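Local coordinates for receptor-type adenylate cyclase gresag 4.1 (Trypanosoma brucei, PDB 1FX2), which converts ATP to cyclic AMP and diphosphate through its class III cyclase catalytic domain, and could act as a receptor for an unknown ligand, at residues 7-13 with 141-145. Sequence-based numbering, arbitrary orientation.
Sequences KEPTDPV and GLCDI
V13 and G141 form an antiparallel hydrogen-bonded pair at the start of strand 13-20 and the end of its neighbour 134-141 in the seven-stranded sheet of the class III cyclase catalytic domain. V13 N gives a nearly straight bond (170°) to G141 O, which it reaches from above the carbonyl plane, and G141 N returns one to V13 O at 3.0 Å. Past this pair the direct backbone bonds stop, which suits P12, lacking an N-H, yet the chains stay close, P12 CA lying 3.5 Å from G141 O. One water donates to P9 O and D11 O and accepts from C143 N; a second links P9 O to C143 O.

V13 CB meets C143 SG at 3.7 Å, chi1 of -70° setting the sulfur beside its own backbone N. The long chain of I145 carries CD1 past V13 CG2 onto K7 C and E8 O. L142, side by side with P12, rests CD2 on P12 CG and against the carbonyl oxygens of P9 and T10.

A type I turn from E8 to D11 shapes the loop, closed by D11 N to E8 O. T10 suits it by offering both N-H and hydroxyl: they grip E8 OE2 from opposite faces of the carboxylate, OG1 at 2.7 Å.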
ATOM      1  N   LYS A   7      -6.109 -15.868  21.349  1.00 12.32           N
ATOM      2  CA  LYS A   7      -7.045 -17.005  21.409  1.00 13.18           C
ATOM      3  C   LYS A   7      -8.469 -16.711  21.027  1.00 12.72           C
ATOM      4  O   LYS A   7      -9.265 -17.621  20.878  1.00 18.52           O
ATOM      5  CB  LYS A   7      -7.098 -17.548  22.849  1.00 14.62           C
ATOM      6  CG  LYS A   7      -5.787 -17.916  23.413  1.00 25.46           C
ATOM      7  CD  LYS A   7      -5.990 -18.118  24.954  1.00 19.23           C
ATOM      8  CE  LYS A   7      -4.643 -18.289  25.501  1.00 21.40           C
ATOM      9  NZ  LYS A   7      -4.039 -16.917  25.536  1.00 22.91           N
ATOM     10  N   GLU A   8      -8.814 -15.428  20.922  1.00 11.90           N
ATOM     11  CA  GLU A   8     -10.231 -15.072  20.637  1.00 11.27           C
ATOM     12  C   GLU A   8     -10.410 -15.024  19.134  1.00 11.52           C
ATOM     13  O   GLU A   8      -9.816 -14.174  18.464  1.00 12.39           O
ATOM     14  CB  GLU A   8     -10.509 -13.739  21.308  1.00 11.98           C
ATOM     15  CG  GLU A   8     -11.881 -13.113  20.869  1.00  9.73           C
ATOM     16  CD  GLU A   8     -13.062 -14.108  20.935  1.00 12.93           C
ATOM     17  OE1 GLU A   8     -13.178 -14.850  21.924  1.00 13.10           O
ATOM     18  OE2 GLU A   8     -13.810 -14.131  19.950  1.00 11.83           O
ATOM     19  N   PRO A   9     -11.260 -15.886  18.532  1.00  9.48           N
ATOM     20  CA  PRO A   9     -11.440 -15.912  17.078  1.00 11.03           C
ATOM     21  C   PRO A   9     -11.899 -14.633  16.420  1.00  9.85           C
ATOM     22  O   PRO A   9     -11.632 -14.420  15.236  1.00 11.79           O
ATOM     23  CB  PRO A   9     -12.410 -17.097  16.830  1.00 14.53           C
ATOM     24  CG  PRO A   9     -13.014 -17.320  18.106  1.00 20.33           C
ATOM     25  CD  PRO A   9     -12.072 -16.946  19.233  1.00 12.31           C
ATOM     26  N   THR A  10     -12.641 -13.813  17.194  1.00 10.16           N
ATOM     27  CA  THR A  10     -13.158 -12.589  16.581  1.00  8.43           C
ATOM     28  C   THR A  10     -12.229 -11.418  16.666  1.00 11.65           C
ATOM     29  O   THR A  10     -12.582 -10.327  16.216  1.00 10.33           O
ATOM     30  CB  THR A  10     -14.531 -12.218  17.190  1.00  9.11           C
ATOM     31  OG1 THR A  10     -14.353 -11.913  18.569  1.00 10.27           O
ATOM     32  CG2 THR A  10     -15.512 -13.392  17.054  1.00 10.94           C
ATOM     33  N   ASP A  11     -11.038 -11.639  17.279  1.00 10.69           N
ATOM     34  CA  ASP A  11     -10.043 -10.567  17.361  1.00  9.57           C
ATOM     35  C   ASP A  11      -8.955 -10.876  16.317  1.00 10.49           C
ATOM     36  O   ASP A  11      -8.442 -11.987  16.231  1.00 11.15           O
ATOM     37  CB  ASP A  11      -9.383 -10.451  18.700  1.00 11.04           C
ATOM     38  CG  ASP A  11     -10.325 -10.027  19.789  1.00 13.10           C
ATOM     39  OD1 ASP A  11     -11.270  -9.264  19.449  1.00 17.83           O
ATOM     40  OD2 ASP A  11      -9.997 -10.305  20.971  1.00 17.17           O
ATOM     41  N   PRO A  12      -8.658  -9.906  15.437  1.00 10.96           N
ATOM     42  CA  PRO A  12      -7.610 -10.157  14.418  1.00  9.91           C
ATOM     43  C   PRO A  12      -6.264 -10.462  15.135  1.00  9.08           C
ATOM     44  O   PRO A  12      -5.987  -9.937  16.244  1.00 11.13           O
ATOM     45  CB  PRO A  12      -7.483  -8.826  13.702  1.00 12.16           C
ATOM     46  CG  PRO A  12      -8.996  -8.229  13.814  1.00 15.54           C
ATOM     47  CD  PRO A  12      -9.275  -8.577  15.302  1.00 11.52           C
ATOM     48  N   VAL A  13      -5.507 -11.332  14.491  1.00  9.37           N
ATOM     49  CA  VAL A  13      -4.198 -11.772  14.966  1.00  9.62           C
ATOM     50  C   VAL A  13      -3.163 -11.108  14.061  1.00  9.32           C
ATOM     51  O   VAL A  13      -3.321 -11.046  12.878  1.00  9.70           O
ATOM     52  CB  VAL A  13      -4.041 -13.287  14.842  1.00  9.07           C
ATOM     53  CG1 VAL A  13      -2.689 -13.677  15.393  1.00 11.94           C
ATOM     54  CG2 VAL A  13      -5.165 -14.039  15.685  1.00 13.04           C
ATOM     55  N   GLY A 141      -4.981 -10.209  10.574  1.00  9.11           N
ATOM     56  CA  GLY A 141      -6.311 -10.647  10.057  1.00 10.66           C
ATOM     57  C   GLY A 141      -6.913 -11.702  10.961  1.00 11.50           C
ATOM     58  O   GLY A 141      -6.294 -12.214  11.847  1.00 10.97           O
ATOM     59  N   LEU A 142      -8.188 -12.034  10.655  1.00 11.41           N
ATOM     60  CA  LEU A 142      -8.865 -13.076  11.393  1.00 10.31           C
ATOM     61  C   LEU A 142      -8.250 -14.431  11.058  1.00 10.28           C
ATOM     62  O   LEU A 142      -7.908 -14.672   9.911  1.00 13.34           O
ATOM     63  CB  LEU A 142     -10.370 -13.047  11.063  1.00 11.27           C
ATOM     64  CG  LEU A 142     -11.065 -11.803  11.582  1.00 14.75           C
ATOM     65  CD1 LEU A 142     -12.440 -11.708  10.968  1.00 22.15           C
ATOM     66  CD2 LEU A 142     -11.151 -11.682  13.065  1.00 11.45           C
ATOM     67  N   CYS A 143      -8.048 -15.271  12.072  1.00 11.15           N
ATOM     68  CA  CYS A 143      -7.430 -16.558  11.877  1.00 12.06           C
ATOM     69  C   CYS A 143      -8.314 -17.671  12.399  1.00 15.23           C
ATOM     70  O   CYS A 143      -9.207 -17.443  13.216  1.00 16.55           O
ATOM     71  CB  CYS A 143      -6.165 -16.685  12.710  1.00 13.72           C
ATOM     72  SG  CYS A 143      -4.804 -15.667  12.144  1.00 13.83           S
ATOM     73  N   ASP A 144      -8.043 -18.854  11.879  1.00 15.89           N
ATOM     74  CA  ASP A 144      -8.643 -20.111  12.385  1.00 18.84           C
ATOM     75  C   ASP A 144      -7.598 -20.530  13.433  1.00 16.51           C
ATOM     76  O   ASP A 144      -6.411 -20.788  13.136  1.00 19.23           O
ATOM     77  CB  ASP A 144      -8.762 -21.086  11.211  1.00 16.70           C
ATOM     78  CG  ASP A 144      -8.944 -22.541  11.648  1.00 31.56           C
ATOM     79  OD1 ASP A 144      -9.032 -22.815  12.855  1.00 32.78           O
ATOM     80  OD2 ASP A 144      -9.009 -23.389  10.740  1.00 34.57           O
ATOM     81  N   ILE A 145      -7.990 -20.425  14.695  1.00 16.36           N
ATOM     82  CA  ILE A 145      -7.156 -20.667  15.820  1.00 14.62           C
ATOM     83  C   ILE A 145      -7.425 -22.061  16.401  1.00 19.39           C
ATOM     84  O   ILE A 145      -8.598 -22.386  16.636  1.00 24.82           O
ATOM     85  CB  ILE A 145      -7.451 -19.631  16.891  1.00 16.39           C
ATOM     86  CG1 ILE A 145      -7.337 -18.200  16.314  1.00 16.37           C
ATOM     87  CG2 ILE A 145      -6.532 -19.874  18.059  1.00 18.62           C
ATOM     88  CD1 ILE A 145      -7.460 -16.999  17.416  1.00 14.89           C
TER
HETATM   89  O   HOH W   1      -8.814 -14.239  14.699  1.00 13.03           O
HETATM   90  O   HOH W   2     -11.810 -16.197  13.003  1.00 22.28           O